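AlyGC (Glaciecola chathamensis, PDB 5GKD) cleaves alginate as a lyase of polysaccharide lyase family 6, probably by beta-elimination, and carries a bound calcium ion. Local coordinates at residues D22-N28 with I48-T54; N218-S224 with G242-I246; N344-N348 with D387-Q391; L513-D519 with K548-N554; A566-S570 with E595-L599. All coordinates share one frame; numbering follows the deposited sequence.

Contact 1: D22-N28 with I48-T54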
# COMPACT_ATOMS: atom_id res chain seq x y z
N ASP A 22 -35.71 10.87 -33.30
CA ASP A 22 -34.47 10.42 -33.91
C ASP A 22 -33.72 9.44 -33.01
O ASP A 22 -33.85 9.47 -31.78
CB ASP A 22 -33.56 11.60 -34.24
CG ASP A 22 -34.13 12.50 -35.33
OD1 ASP A 22 -34.97 12.07 -36.14
OD2 ASP A 22 -33.71 13.66 -35.37
N ASP A 23 -32.95 8.55 -33.65
CA ASP A 23 -32.04 7.62 -33.00
C ASP A 23 -30.60 8.00 -33.35
O ASP A 23 -30.25 8.07 -34.53
CB ASP A 23 -32.30 6.17 -33.43
CG ASP A 23 -33.63 5.65 -32.96
OD1 ASP A 23 -34.54 6.46 -32.71
OD2 ASP A 23 -33.78 4.41 -32.84
N ILE A 24 -29.78 8.23 -32.34
CA ILE A 24 -28.34 8.37 -32.52
C ILE A 24 -27.74 6.98 -32.35
O ILE A 24 -27.95 6.34 -31.32
CB ILE A 24 -27.75 9.37 -31.53
CG1 ILE A 24 -28.41 10.74 -31.71
CG2 ILE A 24 -26.23 9.43 -31.68
CD1 ILE A 24 -27.99 11.77 -30.71
N ILE A 25 -27.02 6.51 -33.35
CA ILE A 25 -26.57 5.12 -33.41
C ILE A 25 -25.04 5.09 -33.32
O ILE A 25 -24.35 5.56 -34.23
CB ILE A 25 -27.06 4.42 -34.68
CG1 ILE A 25 -28.59 4.43 -34.75
CG2 ILE A 25 -26.54 3.01 -34.74
CD1 ILE A 25 -29.12 3.76 -36.01
N LEU A 26 -24.52 4.54 -32.23
CA LEU A 26 -23.09 4.30 -32.11
C LEU A 26 -22.71 3.10 -32.96
O LEU A 26 -23.22 1.99 -32.72
CB LEU A 26 -22.68 4.07 -30.65
CG LEU A 26 -22.97 5.14 -29.61
CD1 LEU A 26 -22.33 4.75 -28.26
CD2 LEU A 26 -22.53 6.53 -30.08
N ALA A 27 -21.83 3.32 -33.93
CA ALA A 27 -21.39 2.27 -34.83
C ALA A 27 -20.68 1.15 -34.07
O ALA A 27 -19.99 1.38 -33.08
CB ALA A 27 -20.44 2.86 -35.90
N ASN A 28 -20.85 -0.07 -34.56
CA ASN A 28 -20.20 -1.23 -33.97
C ASN A 28 -18.70 -0.99 -33.87
O ASN A 28 -18.07 -0.49 -34.79
CB ASN A 28 -20.48 -2.48 -34.80
CG ASN A 28 -21.92 -2.89 -34.74
OD1 ASN A 28 -22.64 -2.55 -33.79
ND2 ASN A 28 -22.36 -3.64 -35.73
N ILE A 48 -35.95 10.64 -27.84
CA ILE A 48 -34.66 10.65 -28.52
C ILE A 48 -33.83 9.50 -27.96
O ILE A 48 -33.67 9.38 -26.75
CB ILE A 48 -33.94 11.99 -28.35
CG1 ILE A 48 -34.83 13.13 -28.84
CG2 ILE A 48 -32.64 11.99 -29.13
CD1 ILE A 48 -34.25 14.48 -28.57
N THR A 49 -33.31 8.66 -28.85
CA THR A 49 -32.68 7.40 -28.48
C THR A 49 -31.19 7.44 -28.82
O THR A 49 -30.79 7.96 -29.87
CB THR A 49 -33.37 6.24 -29.22
OG1 THR A 49 -34.76 6.19 -28.84
CG2 THR A 49 -32.72 4.91 -28.91
N LEU A 50 -30.38 6.92 -27.91
CA LEU A 50 -28.97 6.60 -28.13
C LEU A 50 -28.84 5.09 -28.02
O LEU A 50 -29.16 4.52 -26.98
CB LEU A 50 -28.09 7.25 -27.07
CG LEU A 50 -26.60 7.58 -27.26
CD1 LEU A 50 -25.81 7.34 -26.00
CD2 LEU A 50 -25.92 6.98 -28.50
N ARG A 51 -28.36 4.43 -29.08
CA ARG A 51 -28.31 2.98 -29.06
C ARG A 51 -27.13 2.46 -29.87
O ARG A 51 -26.61 3.14 -30.76
CB ARG A 51 -29.62 2.35 -29.57
CG ARG A 51 -30.24 3.08 -30.72
CD ARG A 51 -31.49 2.39 -31.29
NE ARG A 51 -31.05 1.38 -32.23
CZ ARG A 51 -31.26 1.41 -33.53
NH1 ARG A 51 -31.98 2.36 -34.09
NH2 ARG A 51 -30.76 0.44 -34.27
N GLY A 52 -26.70 1.25 -29.55
CA GLY A 52 -25.66 0.62 -30.32
C GLY A 52 -26.22 0.07 -31.62
O GLY A 52 -27.35 -0.41 -31.68
N GLN A 53 -25.41 0.17 -32.68
CA GLN A 53 -25.79 -0.32 -33.99
C GLN A 53 -26.26 -1.77 -33.93
O GLN A 53 -27.34 -2.12 -34.41
CB GLN A 53 -24.61 -0.19 -34.96
CG GLN A 53 -24.92 -0.57 -36.39
CD GLN A 53 -23.67 -0.55 -37.26
OE1 GLN A 53 -22.58 -0.26 -36.80
NE2 GLN A 53 -23.84 -0.90 -38.52
N THR A 54 -25.45 -2.63 -33.32
CA THR A 54 -25.80 -4.02 -33.08
C THR A 54 -25.56 -4.31 -31.61
O THR A 54 -24.39 -4.41 -31.20
CB THR A 54 -24.98 -4.98 -33.92
OG1 THR A 54 -25.12 -4.65 -35.31
CG2 THR A 54 -25.44 -6.41 -33.67
O HOH W 1 -36.20 7.81 -30.70
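Asp23 to Leu26 pair one for one with Thr49 to Gly52 as parallel strands, their axes 4.6 Å apart and inclined by 17°. Thr49 N to Asp22 O opens the series of backbone bonds; Ile24 and Leu26 then each use both N and O, Ile24 with Thr49 O and Arg51 N, Leu26 with Arg51 O and Gln53 N. On the face bearing Asp23, Thr49, Ile25 and Arg51, the arginine chain starts with CG between the backbone N and the carbonyl carbon (chi1 38°) and bends again at chi3, which swings the guanidinium back over strand 23-26. There NH1 of Arg51 makes a salt bridge of 3.0 Å to Asp23 OD2. The oxygen sits at the guanidinium edge and offers its anti lone pair, the two planes standing 80° apart, while Ile25 CD1 lies over one face, 3.7 Å from Arg51 NH1. A water joins Asp23 OD1 to Thr49 OG1. On the other face Leu50 CD2 approaches Leu26 CG at 3.6 Å and also touches Ile24 CG2. Past the strands Gln53 OE1 takes Asn28 N at 2.8 Å, and the two amides stack. Asn28 OD1 receives Thr54 N at 2.9 Å, while its ND2 gives to Thr54 OG1 at 3.0 Å. With an alanine here in place of the asparagine, Thr54 N and OG1 would probably lose these partners and the Gln53 amide its stacking mate. Strand 2-5 pairs with the far edge of 23-26, strand 73-81 continues beyond 48-52, and Val36 and Phe38 of strand 35-41 pack on Leu50.

Contact 2: N218-S224 with G242-I246. With PO4 (phosphate ion), chain H.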
# COMPACT_ATOMS: atom_id res chain seq x y z
N ASN A 218 -33.15 -0.58 1.61
CA ASN A 218 -34.18 0.43 1.45
C ASN A 218 -33.98 1.53 2.49
O ASN A 218 -33.89 1.24 3.69
CB ASN A 218 -35.58 -0.16 1.57
CG ASN A 218 -36.64 0.79 1.10
OD1 ASN A 218 -36.82 0.99 -0.10
ND2 ASN A 218 -37.33 1.42 2.04
N LYS A 219 -33.88 2.78 2.03
CA LYS A 219 -33.54 3.92 2.89
C LYS A 219 -34.39 5.13 2.52
O LYS A 219 -33.89 6.24 2.34
CB LYS A 219 -32.06 4.28 2.78
CG LYS A 219 -31.08 3.31 3.47
CD LYS A 219 -29.65 3.85 3.40
CE LYS A 219 -28.66 3.00 4.18
NZ LYS A 219 -27.24 3.38 3.92
N SER A 220 -35.68 4.91 2.36
CA SER A 220 -36.62 5.98 2.04
C SER A 220 -38.02 5.43 2.24
O SER A 220 -38.20 4.26 2.59
CB SER A 220 -36.41 6.51 0.63
OG SER A 220 -36.33 5.44 -0.30
N GLY A 221 -39.02 6.27 1.97
CA GLY A 221 -40.40 5.96 2.29
C GLY A 221 -41.22 5.48 1.12
O GLY A 221 -41.02 5.90 -0.02
N LYS A 222 -42.16 4.59 1.42
CA LYS A 222 -43.27 4.24 0.53
C LYS A 222 -42.80 3.67 -0.80
O LYS A 222 -43.35 3.96 -1.87
CB LYS A 222 -44.20 5.44 0.33
CG LYS A 222 -44.57 6.12 1.64
CD LYS A 222 -46.06 6.32 1.79
CE LYS A 222 -46.40 7.65 2.47
NZ LYS A 222 -45.65 7.93 3.71
N ASN A 223 -41.79 2.83 -0.75
CA ASN A 223 -41.34 2.12 -1.93
C ASN A 223 -42.04 0.78 -1.99
O ASN A 223 -42.58 0.30 -1.00
CB ASN A 223 -39.83 1.96 -1.91
CG ASN A 223 -39.11 3.29 -1.87
OD1 ASN A 223 -39.48 4.22 -2.59
ND2 ASN A 223 -38.10 3.41 -1.00
N SER A 224 -42.02 0.17 -3.17
CA SER A 224 -42.64 -1.14 -3.38
C SER A 224 -41.60 -2.08 -3.98
O SER A 224 -41.13 -1.88 -5.11
CB SER A 224 -43.88 -1.00 -4.28
OG SER A 224 -44.26 -2.25 -4.81
N GLY A 242 -36.39 4.53 6.89
CA GLY A 242 -37.57 4.93 6.13
C GLY A 242 -38.73 3.96 6.31
O GLY A 242 -38.56 2.77 6.52
N ASN A 243 -39.94 4.50 6.15
CA ASN A 243 -41.16 3.90 6.67
C ASN A 243 -42.18 3.67 5.57
O ASN A 243 -42.16 4.31 4.52
CB ASN A 243 -41.79 4.81 7.73
CG ASN A 243 -40.82 5.20 8.80
OD1 ASN A 243 -40.24 4.35 9.47
ND2 ASN A 243 -40.60 6.50 8.96
N GLY A 244 -43.10 2.75 5.84
CA GLY A 244 -44.27 2.61 4.98
C GLY A 244 -44.02 1.89 3.69
O GLY A 244 -44.68 2.18 2.69
N ASN A 245 -43.10 0.93 3.68
CA ASN A 245 -42.71 0.20 2.48
C ASN A 245 -43.45 -1.13 2.39
O ASN A 245 -43.84 -1.72 3.40
CB ASN A 245 -41.21 -0.04 2.50
CG ASN A 245 -40.45 1.26 2.60
OD1 ASN A 245 -40.30 1.97 1.61
ND2 ASN A 245 -40.00 1.60 3.80
N ILE A 246 -43.62 -1.62 1.18
CA ILE A 246 -44.27 -2.90 0.95
C ILE A 246 -43.26 -3.82 0.31
O ILE A 246 -42.71 -3.51 -0.75
CB ILE A 246 -45.53 -2.76 0.09
CG1 ILE A 246 -46.47 -1.74 0.72
CG2 ILE A 246 -46.22 -4.11 -0.03
CD1 ILE A 246 -47.87 -1.68 0.11
P PO4 H . -25.98 0.75 6.18
O1 PO4 H . -27.26 0.37 5.49
O2 PO4 H . -24.88 0.28 5.31
O3 PO4 H . -25.92 0.07 7.58
O4 PO4 H . -25.91 2.25 6.16
O HOH W 2 -36.78 0.84 5.07
O HOH W 3 -43.88 6.68 5.13
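Asn245 OD1 accepts the backbone N of Asn223 at 2.9 Å in a nearly straight bond (166°), the donor tilted somewhat from the carbonyl plane. The side chain reaches this spot with CG anti to its own carbonyl carbon, chi1 -57°, lying alongside Asn223 and pointing the same way. Its ND2 makes a weak bond of 3.4 Å to Ser220 O. Backbone bonds flank the amide: Lys222 N to Asn243 O at 3.1 Å, and Ile246 N to Asn223 O at 3.1 Å, where the chains resume parallel pairing. Gly242 comes close to Ser220 O, and a CB here would clash with that oxygen.

In the next shell, Asn223 ND2 is held by Asn218 OD1 at 2.9 Å and by Ser220 OG at 2.8 Å, the hydroxyl oxygen lying in the amide plane. Asn223, Asn245 and then Gln270 each take a backbone N of the preceding coil (Thr199, Asn223 and Asn245) on the side-chain oxygen, as in the asparagine stacks at turns of pectate-lyase-like parallel beta-helices. Away from segment 242-246, the extended Lys219 chain carries NZ to phosphate O4, 2.8 Å away; Arg240, which also lines the carbonate pocket, binds the same ion. The phosphate probably comes from the crystallisation liquor, yet two cationic side chains gathering an anion are consistent with a cleft suited to polyanionic alginate, beside turns whose buried amides bond to backbone and neighbouring side chains.

Contact 3: N344-N348 with D387-Q391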
# COMPACT_ATOMS: atom_id res chain seq x y z
N ASN A 344 -48.83 -16.96 8.46
CA ASN A 344 -47.58 -17.44 7.90
C ASN A 344 -47.48 -18.96 8.00
O ASN A 344 -48.20 -19.61 8.77
CB ASN A 344 -46.40 -16.76 8.59
CG ASN A 344 -46.42 -15.23 8.40
OD1 ASN A 344 -46.10 -14.74 7.32
ND2 ASN A 344 -46.83 -14.51 9.41
N LEU A 345 -46.57 -19.53 7.22
CA LEU A 345 -46.36 -20.96 7.16
C LEU A 345 -44.88 -21.24 7.34
O LEU A 345 -44.06 -20.75 6.55
CB LEU A 345 -46.87 -21.55 5.84
CG LEU A 345 -46.50 -23.00 5.54
CD1 LEU A 345 -47.19 -23.99 6.45
CD2 LEU A 345 -46.82 -23.34 4.09
N ILE A 346 -44.56 -22.02 8.36
CA ILE A 346 -43.19 -22.37 8.71
C ILE A 346 -43.11 -23.88 8.69
O ILE A 346 -43.76 -24.55 9.50
CB ILE A 346 -42.79 -21.82 10.09
CG1 ILE A 346 -42.97 -20.30 10.16
CG2 ILE A 346 -41.37 -22.21 10.41
CD1 ILE A 346 -42.73 -19.72 11.54
N VAL A 347 -42.32 -24.43 7.78
CA VAL A 347 -42.07 -25.85 7.69
C VAL A 347 -40.57 -26.04 7.77
O VAL A 347 -39.82 -25.52 6.93
CB VAL A 347 -42.62 -26.46 6.39
CG1 VAL A 347 -42.34 -27.96 6.37
CG2 VAL A 347 -44.10 -26.19 6.26
N ASN A 348 -40.12 -26.76 8.79
CA ASN A 348 -38.70 -26.92 9.06
C ASN A 348 -38.46 -28.37 9.43
O ASN A 348 -39.14 -28.89 10.32
CB ASN A 348 -38.26 -25.98 10.18
CG ASN A 348 -36.77 -25.85 10.30
OD1 ASN A 348 -36.04 -26.80 10.09
ND2 ASN A 348 -36.31 -24.66 10.66
N ASP A 387 -49.88 -31.89 10.70
CA ASP A 387 -49.17 -32.78 9.80
C ASP A 387 -49.14 -32.12 8.42
O ASP A 387 -50.15 -32.08 7.72
CB ASP A 387 -49.86 -34.14 9.75
CG ASP A 387 -49.05 -35.17 9.02
OD1 ASP A 387 -48.03 -34.80 8.40
OD2 ASP A 387 -49.42 -36.36 9.06
N ILE A 388 -47.99 -31.58 8.03
CA ILE A 388 -47.83 -30.86 6.78
C ILE A 388 -46.85 -31.62 5.91
O ILE A 388 -45.77 -31.98 6.38
CB ILE A 388 -47.33 -29.42 7.00
CG1 ILE A 388 -48.25 -28.64 7.93
CG2 ILE A 388 -47.19 -28.70 5.67
CD1 ILE A 388 -47.67 -27.30 8.32
N THR A 389 -47.21 -31.87 4.66
CA THR A 389 -46.22 -32.33 3.70
C THR A 389 -46.23 -31.40 2.49
O THR A 389 -47.29 -31.12 1.92
CB THR A 389 -46.43 -33.81 3.32
OG1 THR A 389 -46.99 -33.92 2.02
CG2 THR A 389 -47.34 -34.52 4.32
N MET A 390 -45.07 -30.87 2.16
CA MET A 390 -44.95 -29.88 1.11
C MET A 390 -44.69 -30.56 -0.22
O MET A 390 -44.00 -31.58 -0.29
CB MET A 390 -43.80 -28.91 1.43
CG MET A 390 -43.96 -28.22 2.76
SD MET A 390 -45.33 -27.06 2.74
CE MET A 390 -44.51 -25.60 2.14
N GLN A 391 -45.27 -30.02 -1.28
CA GLN A 391 -44.90 -30.50 -2.61
C GLN A 391 -44.75 -29.32 -3.55
O GLN A 391 -45.45 -28.32 -3.42
CB GLN A 391 -45.90 -31.50 -3.16
CG GLN A 391 -47.19 -30.93 -3.60
CD GLN A 391 -48.04 -31.99 -4.28
OE1 GLN A 391 -49.19 -31.74 -4.64
NE2 GLN A 391 -47.48 -33.18 -4.46
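Leu345 and Val347 meet Ile388 and Met390 without any flat group in the interface, so there is no ring or amide face to cover and no edge to fill: methyl branches and one thioether do all the touching. Leu345 divides its two branches between the partners. Its CD1 slides past Ile388 in the opposite direction and meets Ile388 CD1 at 3.8 Å, whereas its CD2 reaches Met390 CE tip to tip, also at 3.8 Å. Val347 works mainly through CG2, which lies 3.8 Å from Met390 SD and 4.0 Å from Ile388 CG2; its CG1 comes to 4.0 Å from Met390 CG. The methionine can touch both residues because its chain bends twice, at chi2 (-69°) and chi3 (-88°), which folds CE round toward Leu345 while CG and SD stay against the valine. The nearest CA atoms, those of Val347 and Ile388, are 7.7 Å apart, too far for strand pairing, and no polar atoms of the two segments pair.

Further apolar groups complete the layer. Pro400 touches both Leu345 and Met390, Leu370 both Leu345 and Ile388, and Val317 packs on Met390. Strand 339-347 pairs in parallel with 310-317 and 364-372 as part of the N-terminal parallel beta-helix, while strand 390-392 forms an antiparallel pair with 398-400. The arrangement is therefore that of a small antiparallel pair, with its lead-in, laid by hydrophobic side chains against a face of the beta-helix near the end of its coils.

Contact 4: L513-D519 with K548-N554; sequences LDGVYVD and KNSTFEN
Tyr517 to Asp519 run parallel to Thr551 to Glu553, the short strand axes 4.8 Å apart and 10° from aligned, and an earlier bridge pairs Asp514 with Lys548. Tyr517 CG stands anti to the backbone N (chi1 -168°), which lays the ring across the neighbouring strand. Its CE2 meets Thr551 CG2 at 3.5 Å, and its OH gives a weak hydrogen bond of 2.7 Å to Glu553 OE1. A phenylalanine in its place would keep the ring against Thr551 but would probably leave the Glu553 carboxylate without this donor and freer to turn. At the strand ends Asn554 ND2 bonds to Asp519 OD1 at 3.2 Å, approaching from above the carboxylate plane; that oxygen also bonds to Thr521.

Both segments belong to the C-terminal stack of parallel coils, a parallel beta-helix, and the turn between 510-514 and 517-519 is matched one coil on: Gly515 and Asn549 both have positive phi, and the pairing is interrupted there. Ser550 bridges the break. Its OG accepts Val516 N at 3.2 Å and donates to Lys548 O at 2.9 Å, a carbonyl that also takes Gly515 N, so one oxygen serves two donors.

On the buried face the Phe552 ring lies 3.7 Å by its CD2 from Val518 CB. Leu513 CD1 meets the ring edge, 4.0 Å from Phe552 CZ. Phe563 adds an edge-to-face contact to this ring, Phe582 of the following coil meets it with planes closer to parallel, and from strand 530-534 Leu531 packs on Phe552 and Ile532 on Leu513.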
# COMPACT_ATOMS: atom_id res chain seq x y z
N LEU A 513 -1.44 -25.31 -3.49
CA LEU A 513 -0.22 -26.08 -3.34
C LEU A 513 -0.58 -27.42 -2.73
O LEU A 513 -1.28 -27.47 -1.71
CB LEU A 513 0.80 -25.36 -2.44
CG LEU A 513 1.33 -24.00 -2.87
CD1 LEU A 513 2.25 -23.44 -1.82
CD2 LEU A 513 2.04 -24.09 -4.18
N ASP A 514 -0.10 -28.50 -3.34
CA ASP A 514 -0.49 -29.85 -2.95
C ASP A 514 0.76 -30.72 -2.96
O ASP A 514 1.35 -30.97 -4.02
CB ASP A 514 -1.57 -30.38 -3.89
CG ASP A 514 -2.07 -31.75 -3.50
OD1 ASP A 514 -1.64 -32.27 -2.45
OD2 ASP A 514 -2.94 -32.28 -4.24
N GLY A 515 1.20 -31.15 -1.78
CA GLY A 515 2.30 -32.08 -1.68
C GLY A 515 3.68 -31.53 -2.00
O GLY A 515 4.58 -32.30 -2.31
N VAL A 516 3.88 -30.25 -1.92
CA VAL A 516 5.16 -29.70 -2.30
C VAL A 516 6.03 -29.57 -1.06
O VAL A 516 5.56 -29.63 0.07
CB VAL A 516 5.03 -28.35 -3.04
CG1 VAL A 516 3.96 -28.43 -4.11
CG2 VAL A 516 4.74 -27.22 -2.06
N TYR A 517 7.33 -29.39 -1.28
CA TYR A 517 8.29 -29.25 -0.20
C TYR A 517 9.13 -28.02 -0.49
O TYR A 517 9.73 -27.91 -1.56
CB TYR A 517 9.16 -30.52 -0.10
CG TYR A 517 9.99 -30.60 1.15
CD1 TYR A 517 11.16 -29.86 1.28
CD2 TYR A 517 9.60 -31.42 2.21
CE1 TYR A 517 11.93 -29.92 2.43
CE2 TYR A 517 10.37 -31.48 3.37
CZ TYR A 517 11.54 -30.73 3.47
OH TYR A 517 12.31 -30.78 4.61
N VAL A 518 9.17 -27.09 0.46
CA VAL A 518 9.89 -25.84 0.28
C VAL A 518 10.94 -25.74 1.36
O VAL A 518 10.61 -25.77 2.55
CB VAL A 518 8.98 -24.60 0.31
CG1 VAL A 518 9.83 -23.33 0.18
CG2 VAL A 518 7.96 -24.64 -0.81
N ASP A 519 12.19 -25.61 0.95
CA ASP A 519 13.32 -25.33 1.82
C ASP A 519 13.83 -23.95 1.44
O ASP A 519 14.40 -23.78 0.36
CB ASP A 519 14.39 -26.41 1.67
CG ASP A 519 15.65 -26.13 2.48
OD1 ASP A 519 15.67 -25.17 3.27
OD2 ASP A 519 16.63 -26.88 2.31
N LYS A 548 -2.14 -27.94 0.92
CA LYS A 548 -2.45 -29.31 1.31
C LYS A 548 -1.20 -30.17 1.23
O LYS A 548 -0.47 -30.10 0.25
CB LYS A 548 -3.53 -29.94 0.41
CG LYS A 548 -4.69 -29.04 0.13
CD LYS A 548 -5.61 -29.59 -0.94
CE LYS A 548 -6.78 -28.61 -1.14
NZ LYS A 548 -7.77 -29.05 -2.15
N ASN A 549 -0.98 -31.00 2.25
CA ASN A 549 0.06 -32.04 2.20
C ASN A 549 1.45 -31.48 1.96
O ASN A 549 2.30 -32.15 1.37
CB ASN A 549 -0.26 -33.07 1.11
CG ASN A 549 -1.69 -33.57 1.18
OD1 ASN A 549 -2.45 -33.44 0.23
ND2 ASN A 549 -2.05 -34.15 2.31
N SER A 550 1.72 -30.25 2.40
CA SER A 550 2.97 -29.61 2.02
C SER A 550 3.82 -29.33 3.24
O SER A 550 3.35 -29.31 4.38
CB SER A 550 2.71 -28.31 1.25
OG SER A 550 2.00 -28.58 0.06
N THR A 551 5.10 -29.09 2.99
CA THR A 551 6.07 -28.88 4.04
C THR A 551 6.89 -27.64 3.71
O THR A 551 7.34 -27.47 2.58
CB THR A 551 7.00 -30.10 4.20
OG1 THR A 551 6.20 -31.27 4.40
CG2 THR A 551 7.94 -29.91 5.38
N PHE A 552 7.11 -26.80 4.71
CA PHE A 552 7.80 -25.53 4.52
C PHE A 552 8.79 -25.38 5.66
O PHE A 552 8.38 -25.36 6.82
CB PHE A 552 6.80 -24.36 4.48
CG PHE A 552 5.69 -24.54 3.47
CD1 PHE A 552 4.51 -25.17 3.83
CD2 PHE A 552 5.82 -24.08 2.16
CE1 PHE A 552 3.50 -25.34 2.93
CE2 PHE A 552 4.81 -24.26 1.25
CZ PHE A 552 3.64 -24.90 1.63
N GLU A 553 10.07 -25.28 5.34
CA GLU A 553 11.12 -25.32 6.35
C GLU A 553 12.17 -24.25 6.12
O GLU A 553 12.44 -23.85 4.99
CB GLU A 553 11.84 -26.67 6.38
CG GLU A 553 11.05 -27.79 6.98
CD GLU A 553 11.88 -29.06 7.08
OE1 GLU A 553 13.02 -29.07 6.56
OE2 GLU A 553 11.39 -30.04 7.68
N ASN A 554 12.79 -23.84 7.23
CA ASN A 554 14.02 -23.05 7.20
C ASN A 554 13.78 -21.65 6.62
O ASN A 554 14.57 -21.14 5.83
CB ASN A 554 15.12 -23.79 6.43
CG ASN A 554 15.48 -25.12 7.09
OD1 ASN A 554 15.58 -25.21 8.31
ND2 ASN A 554 15.66 -26.15 6.27

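Contact 5: A566-S570 with E595-L599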
# COMPACT_ATOMS: atom_id res chain seq x y z
N ALA A 566 -0.19 -10.64 3.62
CA ALA A 566 -1.28 -10.06 2.84
C ALA A 566 -1.00 -8.60 2.53
O ALA A 566 -0.59 -7.84 3.40
CB ALA A 566 -2.61 -10.18 3.61
N GLY A 567 -1.22 -8.21 1.27
CA GLY A 567 -1.12 -6.81 0.91
C GLY A 567 -2.23 -5.98 1.53
O GLY A 567 -3.32 -6.47 1.84
N ASN A 568 -1.93 -4.70 1.75
CA ASN A 568 -2.95 -3.77 2.21
C ASN A 568 -4.17 -3.79 1.29
O ASN A 568 -4.03 -3.79 0.06
CB ASN A 568 -2.37 -2.36 2.32
CG ASN A 568 -1.53 -2.17 3.57
OD1 ASN A 568 -2.04 -1.77 4.62
ND2 ASN A 568 -0.24 -2.44 3.48
N ARG A 569 -5.35 -3.86 1.88
CA ARG A 569 -6.62 -3.88 1.16
C ARG A 569 -6.79 -5.12 0.29
O ARG A 569 -7.57 -5.11 -0.65
CB ARG A 569 -6.80 -2.61 0.31
CG ARG A 569 -6.74 -1.29 1.10
CD ARG A 569 -7.78 -1.29 2.21
NE ARG A 569 -8.21 0.05 2.59
CZ ARG A 569 -8.27 0.51 3.83
NH1 ARG A 569 -7.93 -0.26 4.85
NH2 ARG A 569 -8.69 1.75 4.05
N SER A 570 -6.05 -6.20 0.56
CA SER A 570 -6.25 -7.46 -0.15
C SER A 570 -7.31 -8.28 0.58
O SER A 570 -7.58 -8.07 1.76
CB SER A 570 -4.93 -8.24 -0.25
OG SER A 570 -4.50 -8.72 1.02
N GLU A 595 -5.48 -3.93 8.04
CA GLU A 595 -6.46 -2.85 7.95
C GLU A 595 -6.74 -2.29 9.34
O GLU A 595 -7.80 -2.47 9.94
CB GLU A 595 -7.73 -3.35 7.28
CG GLU A 595 -7.48 -4.35 6.17
CD GLU A 595 -6.58 -3.80 5.08
OE1 GLU A 595 -6.63 -2.59 4.83
OE2 GLU A 595 -5.83 -4.59 4.47
N THR A 596 -5.76 -1.54 9.84
CA THR A 596 -5.82 -1.00 11.18
C THR A 596 -6.44 0.38 11.24
O THR A 596 -6.38 1.03 12.29
CB THR A 596 -4.41 -0.96 11.79
OG1 THR A 596 -3.53 -0.32 10.86
CG2 THR A 596 -3.90 -2.37 12.03
N ASP A 597 -7.04 0.86 10.16
CA ASP A 597 -7.75 2.12 10.20
C ASP A 597 -9.21 1.97 10.64
O ASP A 597 -9.96 2.95 10.61
CB ASP A 597 -7.66 2.81 8.84
CG ASP A 597 -8.13 1.94 7.70
OD1 ASP A 597 -8.30 0.72 7.89
OD2 ASP A 597 -8.33 2.49 6.61
N ASP A 598 -9.63 0.78 11.07
CA ASP A 598 -10.89 0.57 11.80
C ASP A 598 -12.11 1.09 11.04
O ASP A 598 -13.03 1.67 11.62
CB ASP A 598 -10.83 1.20 13.20
CG ASP A 598 -9.86 0.46 14.12
OD1 ASP A 598 -9.24 -0.52 13.67
OD2 ASP A 598 -9.73 0.84 15.30
N LEU A 599 -12.15 0.86 9.73
CA LEU A 599 -13.31 1.16 8.90
C LEU A 599 -14.14 -0.08 8.60
O LEU A 599 -14.93 -0.08 7.65
CB LEU A 599 -12.87 1.82 7.59
CG LEU A 599 -11.98 3.05 7.75
CD1 LEU A 599 -11.54 3.55 6.39
CD2 LEU A 599 -12.72 4.15 8.49
O HOH W 4 -4.32 -0.88 4.43
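A salt-bridge network of Arg569 with Glu595 and Asp597 ties together two loops of neighbouring coils. The guanidinium grips Asp597 end-on with two nitrogens. NH2 of Arg569 meets Asp597 OD2 on its syn lone pair at 2.7 Å, and NH1 of Arg569 reaches Asp597 OD1 at 3.2 Å in a nearly straight bond (173°). The same NH1 also bonds to Glu595 OE1 at 2.7 Å. Both carboxylates sit at the edge of the guanidinium, near its plane, which should hold the flat group against rotation.

Glu595 is engaged by both oxygens, since OE2 takes the backbone N of Arg569 at 2.7 Å. Its chain bends at chi2 (-57°), turning the carboxylate back toward 566-570. Within that segment Gly567 to Ser570 form a type II beta turn, with Arg569 in the positive-phi third position; Ser570 N and OG both donate to Gly567 O, the hydroxyl at 2.7 Å. The turn follows strand 564-565 of the C-terminal beta-helix, and segment 595-599 follows strand 590-592, its parallel neighbour. A water donates to Asn568 OD1 and to Glu595 OE1, the latter 2.9 Å away.

Asn603 ND2 adds a second donor to Glu595 OE2, and Phe120, in a loop of the N-terminal beta-helix domain, touches Arg569. Asn568 packs on Asn568 of the second subunit, while Leu599 rests on His559 of that subunit.

The five contacts follow one another in series from the N terminus; none nests within or crosses another. Contact 1 closes a loop of 19 residues and joins coils near the start of the N-terminal beta-helix. Contact 2 closes one of 17 residues farther along the same beta-helix, its centre about 36 Å away. Contact 3 spans 38 residues and ties the later coils to an antiparallel pair. Contacts 4 and 5, closing loops of 28 and 24 residues, join adjacent coils in the C-terminal helix, their centres about 28 Å apart. Contacts 2 and 5 belong to different helices, yet their nearest atoms are about 13 Å apart.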